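Local coordinates for protein malate dehydrogenase (Picrophilus torridus, PDB 4BGV) that probably catalyses the reversible NAD-dependent oxidation of malate to oxaloacetate, a step of the tricarboxylic acid cycle, at residues 27-32 and 57-62; 69-74 and 112-117; 76-81 and 240-245; 20-25 and 53-58; 34-39 and 61-66. All coordinates share one frame; numbering follows the deposited sequence. Where two conformers were deposited one is given.

Contact 1 (27-32 and 57-62)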
# COMPACT_ATOMS: atom_id res chain seq x y z
N GLY A 27 8.55 -11.17 3.04
CA GLY A 27 9.59 -12.08 2.56
C GLY A 27 8.95 -13.37 2.12
O GLY A 27 7.73 -13.48 2.12
N ASP A 28 9.76 -14.35 1.72
CA ASP A 28 9.23 -15.67 1.40
C ASP A 28 8.68 -16.31 2.67
O ASP A 28 9.19 -16.07 3.77
CB ASP A 28 10.33 -16.55 0.80
CG ASP A 28 10.83 -16.01 -0.54
OD1 ASP A 28 10.02 -15.47 -1.32
OD2 ASP A 28 12.04 -16.12 -0.80
N ILE A 29 7.65 -17.13 2.52
CA ILE A 29 6.95 -17.65 3.69
C ILE A 29 6.81 -19.16 3.56
O ILE A 29 6.22 -19.65 2.60
CB ILE A 29 5.57 -17.01 3.79
CG1 ILE A 29 5.69 -15.49 3.99
CG2 ILE A 29 4.78 -17.60 4.96
CD1 ILE A 29 4.67 -14.72 3.22
N TYR A 30 7.39 -19.89 4.51
CA TYR A 30 7.23 -21.34 4.59
C TYR A 30 6.34 -21.72 5.78
O TYR A 30 6.61 -21.29 6.92
CB TYR A 30 8.58 -22.05 4.73
CG TYR A 30 9.40 -22.12 3.45
CD1 TYR A 30 9.17 -21.25 2.40
CD2 TYR A 30 10.40 -23.08 3.30
CE1 TYR A 30 9.92 -21.32 1.23
CE2 TYR A 30 11.15 -23.16 2.14
CZ TYR A 30 10.91 -22.28 1.11
OH TYR A 30 11.66 -22.35 -0.05
N ILE A 31 5.29 -22.49 5.52
CA ILE A 31 4.31 -22.81 6.56
C ILE A 31 4.46 -24.28 6.93
O ILE A 31 4.69 -25.12 6.05
CB ILE A 31 2.85 -22.55 6.09
CG1 ILE A 31 2.73 -21.17 5.43
CG2 ILE A 31 1.85 -22.65 7.26
CD1 ILE A 31 1.35 -20.90 4.87
N PHE A 32 4.33 -24.59 8.22
CA PHE A 32 4.49 -25.96 8.73
C PHE A 32 3.32 -26.36 9.62
O PHE A 32 2.85 -25.57 10.44
CB PHE A 32 5.80 -26.10 9.51
CG PHE A 32 7.02 -25.76 8.70
CD1 PHE A 32 7.40 -24.43 8.50
CD2 PHE A 32 7.78 -26.76 8.12
CE1 PHE A 32 8.51 -24.11 7.73
CE2 PHE A 32 8.90 -26.46 7.35
CZ PHE A 32 9.27 -25.12 7.15
N LEU A 57 6.45 -13.62 -4.23
CA LEU A 57 7.07 -14.36 -3.14
C LEU A 57 6.93 -15.86 -3.34
O LEU A 57 6.06 -16.33 -4.08
CB LEU A 57 6.38 -14.01 -1.80
CG LEU A 57 6.39 -12.53 -1.42
CD1 LEU A 57 5.42 -12.30 -0.28
CD2 LEU A 57 7.81 -12.07 -1.04
N ASP A 58 7.81 -16.60 -2.68
CA ASP A 58 7.73 -18.04 -2.66
C ASP A 58 6.96 -18.36 -1.39
O ASP A 58 7.33 -17.92 -0.30
CB ASP A 58 9.16 -18.59 -2.61
CG ASP A 58 9.22 -20.10 -2.69
OD1 ASP A 58 8.21 -20.72 -3.09
OD2 ASP A 58 10.29 -20.65 -2.35
N ILE A 59 5.85 -19.06 -1.54
CA ILE A 59 5.03 -19.41 -0.38
C ILE A 59 4.78 -20.91 -0.44
O ILE A 59 4.18 -21.40 -1.40
CB ILE A 59 3.71 -18.62 -0.40
CG1 ILE A 59 4.01 -17.10 -0.49
CG2 ILE A 59 2.86 -18.96 0.82
CD1 ILE A 59 2.78 -16.23 -0.49
N LYS A 60 5.29 -21.63 0.55
CA LYS A 60 5.26 -23.10 0.52
C LYS A 60 4.73 -23.67 1.82
O LYS A 60 4.82 -23.03 2.87
CB LYS A 60 6.67 -23.65 0.26
CG LYS A 60 7.25 -23.28 -1.10
CD LYS A 60 8.59 -23.99 -1.32
CE LYS A 60 9.16 -23.70 -2.69
NZ LYS A 60 8.41 -24.38 -3.78
N GLY A 61 4.16 -24.88 1.77
CA GLY A 61 3.68 -25.53 2.98
C GLY A 61 4.18 -26.96 3.11
O GLY A 61 4.32 -27.66 2.11
N PHE A 62 4.42 -27.42 4.34
CA PHE A 62 5.00 -28.73 4.58
C PHE A 62 4.32 -29.44 5.74
O PHE A 62 3.89 -28.80 6.69
CB PHE A 62 6.49 -28.58 4.90
CG PHE A 62 7.27 -27.92 3.81
CD1 PHE A 62 7.76 -28.66 2.75
CD2 PHE A 62 7.48 -26.54 3.83
CE1 PHE A 62 8.48 -28.06 1.72
CE2 PHE A 62 8.19 -25.93 2.81
CZ PHE A 62 8.69 -26.68 1.76
O HOH W 1 12.34 -19.49 -1.55
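The Tyr-30 ring lies beside the Lys-60 chain on the adjacent strand, with Lys-60 CB 4.0 Å above the ring plane, toward the rim, in a CH-pi contact. Its OH hydrogen-bonds Asp-58 OD2 at 3.2 Å, although that proton may go to another acceptor; Asp-58 CG, anti to its backbone N (chi1 -176°), comes within 4.2 Å of Tyr-30 CE1. Phe-62 CE2 approaches Tyr-30 CD2 at 3.6 Å with the planes 48° apart, and Phe-32 and Phe-62 run side by side, nearly parallel but slid apart. An alanine in place of Tyr-30 would probably open a gap between Lys-60 and Phe-62 and leave Asp-58 without its hydroxyl partner. Asp-28 OD1, salt-bridged to Arg-2, accepts Asp-58 N at 2.8 Å from above its carboxylate plane. Parallel backbone bonds follow, among them Ile-31 N to Lys-60 O at 2.7 Å. The opposite face carries Ile-29, Ile-31 and Ile-59, branched apolar residues suited to a strand. This is the outer pair of the Rossmann-type sheet: 59-63 is an edge strand within this chain, 28-33 is bonded to 4-8 on its other side, helices 12-23 and 38-47 pack on the isoleucine face, and Glu-72 and Met-73 meet the aromatic one.

Contact 2 (69-74 and 112-117)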
# COMPACT_ATOMS: atom_id res chain seq x y z
N LYS A 69 10.88 -32.87 8.00
CA LYS A 69 10.39 -31.74 7.19
C LYS A 69 10.76 -30.37 7.76
O LYS A 69 10.79 -29.38 7.02
CB LYS A 69 8.89 -31.84 6.96
CG LYS A 69 8.53 -32.84 5.86
CD LYS A 69 8.77 -32.24 4.50
CE LYS A 69 8.96 -33.33 3.45
NZ LYS A 69 7.95 -34.40 3.60
N TYR A 70 11.04 -30.29 9.06
CA TYR A 70 11.47 -29.01 9.64
C TYR A 70 12.80 -28.54 9.06
O TYR A 70 13.19 -27.40 9.25
CB TYR A 70 11.59 -29.12 11.16
CG TYR A 70 10.29 -28.94 11.92
CD1 TYR A 70 9.59 -27.74 11.86
CD2 TYR A 70 9.79 -29.95 12.73
CE1 TYR A 70 8.43 -27.55 12.58
CE2 TYR A 70 8.62 -29.77 13.45
CZ TYR A 70 7.95 -28.58 13.37
OH TYR A 70 6.78 -28.40 14.08
N ALA A 71 13.50 -29.43 8.36
CA ALA A 71 14.73 -29.05 7.65
C ALA A 71 14.49 -27.88 6.68
O ALA A 71 15.39 -27.08 6.42
CB ALA A 71 15.34 -30.26 6.91
N GLU A 72 13.26 -27.78 6.17
CA GLU A 72 12.86 -26.69 5.29
C GLU A 72 12.86 -25.29 5.94
O GLU A 72 12.74 -24.29 5.24
CB GLU A 72 11.49 -26.98 4.65
CG GLU A 72 11.48 -28.22 3.74
CD GLU A 72 12.22 -27.99 2.44
OE1 GLU A 72 12.67 -26.84 2.20
OE2 GLU A 72 12.35 -28.95 1.64
N MET A 73 13.04 -25.21 7.25
CA MET A 73 13.16 -23.92 7.92
C MET A 73 14.55 -23.30 7.76
O MET A 73 14.73 -22.14 8.07
CB MET A 73 12.86 -24.03 9.43
CG MET A 73 11.43 -24.46 9.75
SD MET A 73 11.07 -24.20 11.50
CE MET A 73 12.29 -25.24 12.30
N LYS A 74 15.51 -24.09 7.28
CA LYS A 74 16.89 -23.62 7.15
C LYS A 74 16.97 -22.23 6.51
O LYS A 74 16.35 -21.97 5.47
CB LYS A 74 17.74 -24.62 6.35
CG LYS A 74 17.21 -24.92 4.96
CD LYS A 74 18.09 -25.94 4.25
CE LYS A 74 17.52 -26.31 2.89
NZ LYS A 74 18.42 -27.24 2.16
N LYS A 112 16.45 -25.65 17.13
CA LYS A 112 17.87 -25.77 17.43
C LYS A 112 18.56 -26.65 16.39
O LYS A 112 19.67 -26.37 15.95
CB LYS A 112 18.08 -26.36 18.82
CG LYS A 112 19.54 -26.59 19.18
CD LYS A 112 19.65 -27.23 20.54
CE LYS A 112 21.10 -27.22 21.03
NZ LYS A 112 21.19 -27.58 22.47
N LYS A 113 17.88 -27.73 16.00
CA LYS A 113 18.45 -28.68 15.06
C LYS A 113 18.51 -28.15 13.63
O LYS A 113 19.49 -28.39 12.91
CB LYS A 113 17.65 -29.99 15.08
CG LYS A 113 18.17 -31.06 14.11
CD LYS A 113 17.40 -32.34 14.27
CE LYS A 113 18.01 -33.48 13.45
NZ LYS A 113 17.28 -34.75 13.72
N TYR A 114 17.48 -27.42 13.20
CA TYR A 114 17.39 -27.09 11.77
C TYR A 114 17.61 -25.63 11.39
O TYR A 114 17.91 -25.32 10.23
CB TYR A 114 16.05 -27.56 11.21
CG TYR A 114 15.89 -29.06 11.19
CD1 TYR A 114 16.65 -29.85 10.34
CD2 TYR A 114 14.96 -29.69 12.00
CE1 TYR A 114 16.50 -31.22 10.30
CE2 TYR A 114 14.80 -31.07 11.97
CZ TYR A 114 15.58 -31.83 11.12
OH TYR A 114 15.43 -33.20 11.08
N SER A 115 17.41 -24.72 12.34
CA SER A 115 17.52 -23.29 12.02
C SER A 115 17.88 -22.47 13.26
O SER A 115 17.13 -21.58 13.65
CB SER A 115 16.21 -22.80 11.39
OG SER A 115 16.31 -21.46 10.94
N PRO A 116 19.03 -22.78 13.89
CA PRO A 116 19.34 -22.16 15.19
C PRO A 116 19.74 -20.70 15.09
O PRO A 116 19.86 -20.03 16.12
CB PRO A 116 20.51 -23.00 15.71
CG PRO A 116 21.21 -23.48 14.45
CD PRO A 116 20.09 -23.72 13.46
N GLU A 117 19.92 -20.20 13.87
CA GLU A 117 20.29 -18.80 13.67
C GLU A 117 19.09 -17.85 13.61
O GLU A 117 19.25 -16.64 13.56
CB GLU A 117 21.12 -18.67 12.39
CG GLU A 117 22.25 -19.71 12.25
CD GLU A 117 21.78 -21.02 11.60
OE1 GLU A 117 20.56 -21.17 11.36
OE2 GLU A 117 22.64 -21.89 11.33
O HOH W 2 18.14 -27.20 8.25
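Met-73 O is approached by two serine hydroxyls, with a hydrogen bond to Ser-76 OG and a weak one, not settled, to Ser-115 OG at 3.3 Å. The Ser-115 hydroxyl also bonds Ser-118 OG, its stronger partner. With OG anti to the backbone N (chi1 -174°), the serine points its oxygen at the carbonyl, while its CB rests 4.1 Å from Met-73 CB. A short side chain suits this spot, where the chain leaves helix 93-114. Water 2 adds a second polar link, donating to Tyr-114 O at 2.7 Å and weakly to Ala-71 O.

The bulk of the contact is Tyr-114. The peptide between Tyr-70 and Ala-71 lies over one face of its ring, with Ala-71 N 3.6 Å above the centre and Tyr-70 C nearer the rim. Tyr-70 CB comes to Tyr-114 CD2 at 3.5 Å, and across the ring Ala-71 CA reaches Tyr-114 CD1 at 3.4 Å. On the opposite face Lys-113 CG stands 3.9 Å above the centre, so the ring is sandwiched between backbone and a lysine methylene. Ala-71 is small enough to let the ring come down onto the backbone. An alanine in place of Tyr-114 would probably open a gap between that peptide and Lys-113 CG.

The 3-10 turn of 69-73, in the connection from strand 59-63 to strand 78-81, is thus tied to the C-terminal end of helix 93-114. The chemistry implies that ring-on-peptide packing carries the join, and that the weak hydroxyl bond and the water only supplement it.

Contact 3 (76-81 and 240-245)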
# COMPACT_ATOMS: atom_id res chain seq x y z
N SER A 76 15.87 -19.39 7.76
CA SER A 76 14.78 -18.49 8.11
C SER A 76 15.32 -17.33 8.95
O SER A 76 16.06 -17.55 9.91
CB SER A 76 13.69 -19.22 8.91
OG SER A 76 13.00 -20.18 8.11
N ASP A 77 14.98 -16.10 8.59
CA ASP A 77 15.37 -14.97 9.41
C ASP A 77 14.53 -14.94 10.68
O ASP A 77 15.03 -14.62 11.76
CB ASP A 77 15.21 -13.66 8.64
CG ASP A 77 15.80 -12.47 9.37
OD1 ASP A 77 16.93 -12.59 9.89
OD2 ASP A 77 15.14 -11.42 9.43
N VAL A 78 13.24 -15.26 10.53
CA VAL A 78 12.30 -15.30 11.65
C VAL A 78 11.48 -16.57 11.57
O VAL A 78 11.09 -16.99 10.48
CB VAL A 78 11.36 -14.07 11.64
CG1 VAL A 78 10.27 -14.20 12.72
CG2 VAL A 78 12.17 -12.79 11.84
N ILE A 79 11.26 -17.19 12.72
CA ILE A 79 10.30 -18.28 12.85
C ILE A 79 9.19 -17.85 13.80
O ILE A 79 9.46 -17.37 14.90
CB ILE A 79 10.98 -19.53 13.43
CG1 ILE A 79 12.12 -19.98 12.50
CG2 ILE A 79 9.96 -20.67 13.66
CD1 ILE A 79 12.95 -21.13 13.06
N VAL A 80 7.95 -18.00 13.35
CA VAL A 80 6.79 -17.63 14.15
C VAL A 80 6.17 -18.92 14.69
O VAL A 80 5.77 -19.80 13.92
CB VAL A 80 5.73 -16.91 13.27
CG1 VAL A 80 4.55 -16.47 14.12
CG2 VAL A 80 6.36 -15.71 12.56
N VAL A 81 6.09 -19.04 16.01
CA VAL A 81 5.55 -20.25 16.62
C VAL A 81 4.09 -20.07 17.02
O VAL A 81 3.78 -19.36 17.97
CB VAL A 81 6.40 -20.68 17.85
CG1 VAL A 81 5.86 -21.97 18.48
CG2 VAL A 81 7.86 -20.86 17.44
N VAL A 240 3.38 -7.16 12.49
CA VAL A 240 4.14 -5.92 12.72
C VAL A 240 5.42 -6.19 13.51
O VAL A 240 6.43 -5.52 13.32
CB VAL A 240 3.29 -4.77 13.35
CG1 VAL A 240 2.16 -4.35 12.40
CG2 VAL A 240 2.76 -5.16 14.72
N MET A 241 5.37 -7.18 14.41
CA MET A 241 6.58 -7.60 15.13
C MET A 241 7.58 -8.27 14.19
O MET A 241 8.77 -7.95 14.20
CB MET A 241 6.24 -8.57 16.25
CG MET A 241 5.48 -7.94 17.41
SD MET A 241 4.69 -9.16 18.49
CE MET A 241 6.10 -10.00 19.23
N VAL A 242 7.09 -9.20 13.37
CA VAL A 242 7.97 -9.93 12.45
C VAL A 242 8.66 -8.98 11.45
O VAL A 242 9.88 -9.07 11.21
CB VAL A 242 7.18 -11.00 11.67
CG1 VAL A 242 8.07 -11.66 10.60
CG2 VAL A 242 6.57 -12.04 12.63
N GLU A 243 7.89 -8.07 10.87
CA GLU A 243 8.47 -7.18 9.86
C GLU A 243 9.47 -6.20 10.49
O GLU A 243 10.41 -5.75 9.82
CB GLU A 243 7.37 -6.44 9.07
CG GLU A 243 6.73 -5.31 9.84
CD GLU A 243 5.55 -4.68 9.11
OE1 GLU A 243 5.12 -5.22 8.07
OE2 GLU A 243 5.07 -3.64 9.59
N SER A 244 9.30 -5.87 11.77
CA SER A 244 10.27 -4.99 12.42
C SER A 244 11.63 -5.69 12.53
O SER A 244 12.68 -5.04 12.46
CB SER A 244 9.80 -4.53 13.81
OG SER A 244 10.62 -3.47 14.30
N ILE A 245 11.62 -7.00 12.72
CA ILE A 245 12.89 -7.75 12.71
C ILE A 245 13.46 -7.85 11.29
O ILE A 245 14.62 -7.45 11.04
CB ILE A 245 12.71 -9.19 13.25
CG1 ILE A 245 12.17 -9.15 14.68
CG2 ILE A 245 14.05 -9.95 13.22
CD1 ILE A 245 11.86 -10.51 15.26
O HOH W 3 16.57 -9.42 10.36
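Val-78 presents its two methyls to two side chains of the helix, Val-242 and Ile-245. With CG1 anti to the backbone N (chi1 173°), the two methyls face different partners. CG2 nests against Ile-245, 3.7 Å from Ile-245 CG2, with CB and CD1 of the same isoleucine close by. CG1 turns to the other neighbour and meets Val-242 CG1 at 4.0 Å. Val-242 in turn reaches two strand residues, for its CG2 touches Val-80 CG2 at 3.7 Å, the two side chains crossing at about a right angle. Ile-245, Val-78, Val-242 and Val-80 therefore interlock in a zigzag: residues three apart on the helix straddle Val-78, and residues two apart on the strand straddle Val-242. Compact branched side chains suit both surfaces, offering two methyls each without long flexible ends.

The strand and helix run nearly antiparallel, the axes of 78-81 and 240-245 coming within 9.6 Å at 164°. At the strand's entry a water bridge from Asp-77 to Ile-245 O is doubtful, as Asp-77 has two conformers; the aspartate's stronger partner is Lys-119.

Strand 78-81 lies inside the parallel sheet of the NAD-binding domain, between 4-8 and 119-122, whereas helix 232-246 comes from the C-terminal half. The helix spans several strands, since Val-242 also touches Ile-5, Met-241 touches Val-121 and Ile-245 touches Lys-119, while Val-240 packs on His-52 of a second subunit.

Contact 4 (20-25 and 53-58)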
# COMPACT_ATOMS: atom_id res chain seq x y z
N THR A 20 -0.90 -12.32 5.85
CA THR A 20 -0.55 -10.94 6.21
C THR A 20 0.87 -10.58 5.76
O THR A 20 1.10 -9.50 5.17
CB THR A 20 -0.71 -10.73 7.73
OG1 THR A 20 -2.07 -10.98 8.09
CG2 THR A 20 -0.36 -9.29 8.12
N LEU A 21 1.82 -11.47 6.05
CA LEU A 21 3.21 -11.27 5.60
C LEU A 21 3.28 -11.16 4.09
O LEU A 21 4.08 -10.38 3.57
CB LEU A 21 4.10 -12.43 6.07
CG LEU A 21 4.25 -12.49 7.60
CD1 LEU A 21 5.03 -13.73 8.00
CD2 LEU A 21 4.93 -11.22 8.15
N ALA A 22 2.47 -11.94 3.38
CA ALA A 22 2.48 -11.90 1.91
C ALA A 22 1.97 -10.56 1.40
O ALA A 22 2.61 -9.92 0.56
CB ALA A 22 1.67 -13.05 1.31
N ILE A 23 0.82 -10.13 1.92
CA ILE A 23 0.27 -8.81 1.57
C ILE A 23 1.26 -7.67 1.82
O ILE A 23 1.40 -6.76 1.00
CB ILE A 23 -1.06 -8.56 2.33
CG1 ILE A 23 -2.12 -9.55 1.82
CG2 ILE A 23 -1.51 -7.10 2.20
CD1 ILE A 23 -3.30 -9.75 2.76
N ARG A 24 1.94 -7.71 2.96
CA ARG A 24 2.90 -6.67 3.32
C ARG A 24 4.28 -6.95 2.71
O ARG A 24 5.24 -6.21 2.95
CB ARG A 24 2.98 -6.53 4.84
CG ARG A 24 1.64 -6.08 5.42
CD ARG A 24 1.63 -6.09 6.94
NE ARG A 24 2.43 -5.03 7.57
CZ ARG A 24 1.97 -3.80 7.81
NH1 ARG A 24 0.74 -3.47 7.40
NH2 ARG A 24 2.73 -2.88 8.41
N GLN A 25 4.35 -8.01 1.90
CA GLN A 25 5.56 -8.34 1.13
C GLN A 25 6.81 -8.48 2.00
O GLN A 25 7.92 -8.06 1.62
CB GLN A 25 5.74 -7.34 -0.02
CG GLN A 25 4.52 -7.34 -0.93
CD GLN A 25 4.64 -6.47 -2.18
OE1 GLN A 25 5.70 -5.91 -2.47
NE2 GLN A 25 3.55 -6.36 -2.92
N TRP A 53 -3.06 -9.65 -5.78
CA TRP A 53 -2.48 -8.82 -4.72
C TRP A 53 -1.19 -8.14 -5.19
O TRP A 53 -0.89 -7.00 -4.80
CB TRP A 53 -2.14 -9.67 -3.49
CG TRP A 53 -3.25 -9.92 -2.48
CD1 TRP A 53 -3.83 -11.13 -2.19
CD2 TRP A 53 -3.85 -8.96 -1.61
NE1 TRP A 53 -4.77 -10.97 -1.19
CE2 TRP A 53 -4.81 -9.65 -0.82
CE3 TRP A 53 -3.69 -7.58 -1.41
CZ2 TRP A 53 -5.58 -9.02 0.15
CZ3 TRP A 53 -4.47 -6.95 -0.46
CH2 TRP A 53 -5.40 -7.67 0.32
N GLY A 54 -0.39 -8.85 -5.98
CA GLY A 54 0.87 -8.31 -6.45
C GLY A 54 2.13 -8.78 -5.75
O GLY A 54 3.21 -8.31 -6.11
N TYR A 55 2.05 -9.70 -4.79
CA TYR A 55 3.27 -10.17 -4.12
C TYR A 55 4.04 -11.23 -4.89
O TYR A 55 3.50 -12.27 -5.25
CB TYR A 55 3.01 -10.62 -2.67
CG TYR A 55 1.78 -11.48 -2.40
CD1 TYR A 55 1.77 -12.85 -2.65
CD2 TYR A 55 0.65 -10.91 -1.81
CE1 TYR A 55 0.65 -13.63 -2.36
CE2 TYR A 55 -0.46 -11.68 -1.53
CZ TYR A 55 -0.47 -13.02 -1.79
OH TYR A 55 -1.60 -13.74 -1.49
N ASP A 56 5.31 -10.94 -5.17
CA ASP A 56 6.17 -11.89 -5.88
C ASP A 56 7.04 -12.61 -4.85
O ASP A 56 8.19 -12.23 -4.61
CB ASP A 56 7.03 -11.18 -6.92
CG ASP A 56 6.24 -10.86 -8.19
OD1 ASP A 56 5.40 -11.69 -8.57
OD2 ASP A 56 6.48 -9.79 -8.80
N LEU A 57 6.45 -13.62 -4.23
CA LEU A 57 7.07 -14.36 -3.14
C LEU A 57 6.93 -15.86 -3.34
O LEU A 57 6.06 -16.33 -4.08
CB LEU A 57 6.38 -14.01 -1.80
CG LEU A 57 6.39 -12.53 -1.42
CD1 LEU A 57 5.42 -12.30 -0.28
CD2 LEU A 57 7.81 -12.07 -1.04
N ASP A 58 7.81 -16.60 -2.68
CA ASP A 58 7.73 -18.04 -2.66
C ASP A 58 6.96 -18.36 -1.39
O ASP A 58 7.33 -17.92 -0.30
CB ASP A 58 9.16 -18.59 -2.61
CG ASP A 58 9.22 -20.10 -2.69
OD1 ASP A 58 8.21 -20.72 -3.09
OD2 ASP A 58 10.29 -20.65 -2.35
O HOH W 4 3.84 -5.52 -5.88
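Two aromatic rings, Tyr-55 and Trp-53, each take an aliphatic group of the helix end on one face. Ala-22 CB sits 3.6 Å above the centre of the Tyr-55 ring, only 6° off the ring normal, a well-centred CH-pi contact. Ile-23 CG1 lies 3.7 Å above the six-membered ring of Trp-53, again over its centre, and Ile-23 CD1 goes on to Trp-53 CZ2 at 3.5 Å. A methyl side chain suits position 22, where the ring comes so close to the backbone that Tyr-55 CD2 stands 3.2 Å from Ala-22 O. That carbonyl is also the acceptor for Gln-25 N.

Tyr-55 has its CG in the crowded position between backbone N and carbonyl carbon (chi1 43°), which sets CG, and with it the ring, against Ala-22; bonds from its OH to Ile-46 O and Gln-19 NE2 hold the far end in place. Leu-57 brings CD1 within 3.7 Å of Ala-22 CA.

Gln-25 closes the helix with positive phi in a Schellman motif, and its extended side chain donates through NE2 to water 4, which donates in turn to Gly-54 O at 2.9 Å. Gly-54 itself ends helix 50-53 with positive phi, where a CB would jam against the preceding carbonyl.

Trp-53 of a second subunit packs on Ile-23, and Asp-56 bonds Ser-168 and Phe-169 of that subunit and salt-bridges Arg-249 of a third. The join is thus chiefly aliphatic-on-aromatic and depends on shape, its polar fixing coming from Tyr-55 OH, the subunit bonds of Asp-56 and the water at Gln-25.

Contact 5 (34-39 and 61-66)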
# COMPACT_ATOMS: atom_id res chain seq x y z
N ILE A 34 1.54 -30.23 11.48
CA ILE A 34 1.57 -31.66 11.66
C ILE A 34 0.40 -32.35 10.95
O ILE A 34 0.46 -33.55 10.67
CB ILE A 34 1.55 -32.02 13.17
CG1 ILE A 34 1.84 -33.51 13.39
CG2 ILE A 34 0.22 -31.63 13.80
CD1 ILE A 34 3.25 -33.77 13.90
N VAL A 35 -0.65 -31.60 10.64
CA VAL A 35 -1.80 -32.16 9.95
C VAL A 35 -1.55 -32.27 8.45
O VAL A 35 -1.29 -31.28 7.79
CB VAL A 35 -3.06 -31.32 10.20
CG1 VAL A 35 -4.24 -31.84 9.37
CG2 VAL A 35 -3.41 -31.32 11.68
N ASP A 36 -1.64 -33.48 7.91
CA ASP A 36 -1.32 -33.71 6.50
C ASP A 36 -2.19 -32.86 5.57
O ASP A 36 -3.42 -32.83 5.70
CB ASP A 36 -1.42 -35.19 6.13
CG ASP A 36 -0.91 -35.48 4.73
OD1 ASP A 36 0.16 -34.94 4.35
OD2 ASP A 36 -1.58 -36.24 4.00
N GLY A 37 -1.55 -32.14 4.66
CA GLY A 37 -2.24 -31.33 3.67
C GLY A 37 -2.51 -29.89 4.07
O GLY A 37 -2.68 -29.03 3.20
N LEU A 38 -2.58 -29.61 5.37
CA LEU A 38 -3.08 -28.31 5.85
C LEU A 38 -2.17 -27.16 5.50
O LEU A 38 -2.62 -26.17 4.92
CB LEU A 38 -3.36 -28.32 7.36
CG LEU A 38 -3.98 -27.04 7.94
CD1 LEU A 38 -5.39 -26.85 7.36
CD2 LEU A 38 -4.02 -27.09 9.48
N ALA A 39 -0.89 -27.27 5.84
CA ALA A 39 0.05 -26.19 5.52
C ALA A 39 0.23 -26.03 4.01
O ALA A 39 0.28 -24.91 3.51
CB ALA A 39 1.39 -26.41 6.20
N GLY A 61 4.16 -24.88 1.77
CA GLY A 61 3.68 -25.53 2.98
C GLY A 61 4.18 -26.96 3.11
O GLY A 61 4.32 -27.66 2.11
N PHE A 62 4.42 -27.42 4.34
CA PHE A 62 5.00 -28.73 4.58
C PHE A 62 4.32 -29.44 5.74
O PHE A 62 3.89 -28.80 6.69
CB PHE A 62 6.49 -28.58 4.90
CG PHE A 62 7.27 -27.92 3.81
CD1 PHE A 62 7.76 -28.66 2.75
CD2 PHE A 62 7.48 -26.54 3.83
CE1 PHE A 62 8.48 -28.06 1.72
CE2 PHE A 62 8.19 -25.93 2.81
CZ PHE A 62 8.69 -26.68 1.76
N CYS A 63 4.23 -30.77 5.65
CA CYS A 63 3.67 -31.56 6.74
C CYS A 63 4.78 -32.03 7.68
O CYS A 63 5.75 -32.65 7.24
CB CYS A 63 2.89 -32.77 6.21
SG CYS A 63 2.13 -33.76 7.52
N THR A 64 4.63 -31.73 8.97
CA THR A 64 5.66 -32.10 9.95
C THR A 64 5.30 -33.33 10.77
O THR A 64 5.87 -33.55 11.85
CB THR A 64 5.95 -30.94 10.89
OG1 THR A 64 4.72 -30.43 11.40
CG2 THR A 64 6.70 -29.81 10.12
N ALA A 65 4.36 -34.14 10.27
CA ALA A 65 4.10 -35.46 10.86
C ALA A 65 5.42 -36.21 11.04
O ALA A 65 5.63 -36.89 12.05
CB ALA A 65 3.14 -36.27 9.99
N ASP A 66 6.30 -36.07 10.05
CA ASP A 66 7.69 -36.45 10.23
C ASP A 66 8.50 -35.18 10.47
O ASP A 66 8.43 -34.23 9.68
CB ASP A 66 8.23 -37.20 9.02
CG ASP A 66 9.53 -37.91 9.32
OD1 ASP A 66 10.58 -37.23 9.42
OD2 ASP A 66 9.52 -39.15 9.48
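This is a close packing of the link between strand 28-33 and helix 38-47 against the end of the edge strand 59-63, with no hydrogen bond crossing between the two segments. Ile-34 and Cys-63 carry its outer part. Standing anti to the backbone N (chi1 -169°), Ile-34 CG1 lies 3.9 Å from Ala-65 CA, and CD1 beyond it reaches Thr-64 O at 3.3 Å. Cys-63 SG packs against the link, 3.6 Å from both Ile-34 O and Asp-36 CA. The sulfur also accepts Ala-65 N at 3.6 Å in a nearly straight bond (163°), which ties down the turn of its own segment. A small, polarisable side chain fits such a place, close to backbone on both sides.

Farther in, the first turn of the helix meets the strand. Ala-39 CB approaches Phe-62 O at 3.5 Å, and Gly-61 CA points its hydrogen at Ala-39 O at 3.5 Å in a CA-H...O contact. Glycine is needed at 61, because a CB there would clash with that carbonyl oxygen. Gly-37, at the N-cap position, has a positive phi that a side chain would resist.

Asp-33, next to Ile-34 and probably an NAD-binding residue, bonds Phe-62 and Thr-64 through its backbone, and its OD1 accepts Val-35 N. The chemistry implies a join made by close fit, in which small residues let backbone approach backbone, while the hydrogen bonds seen here lie mostly within each segment, with Asp-33 joining the two.

Overall arrangement
Contact 3 is the buried one, methyl against methyl, bringing a C-terminal helix onto the middle of the parallel sheet; the others lie nearer the surface of the NAD-binding domain. Contacts 1 and 5 share strand 59-63, the first through a regular hydrogen-bonded ladder and the second, at the strand's end, mainly through close fit, without hydrogen bonds between the segments. Contact 4 shares residues 57-58 with contact 1 and places helix 12-23 beside the chain leading into that strand; it meets other subunits, and Arg-24 salt-bridges Glu-243 of contact 3. Contact 2 abuts the aromatic face of contact 1 and, through Met-73 and Ser-115, reaches Ile-79 of contact 3. Rings carry contacts 2 and 4 and line one face of contact 1.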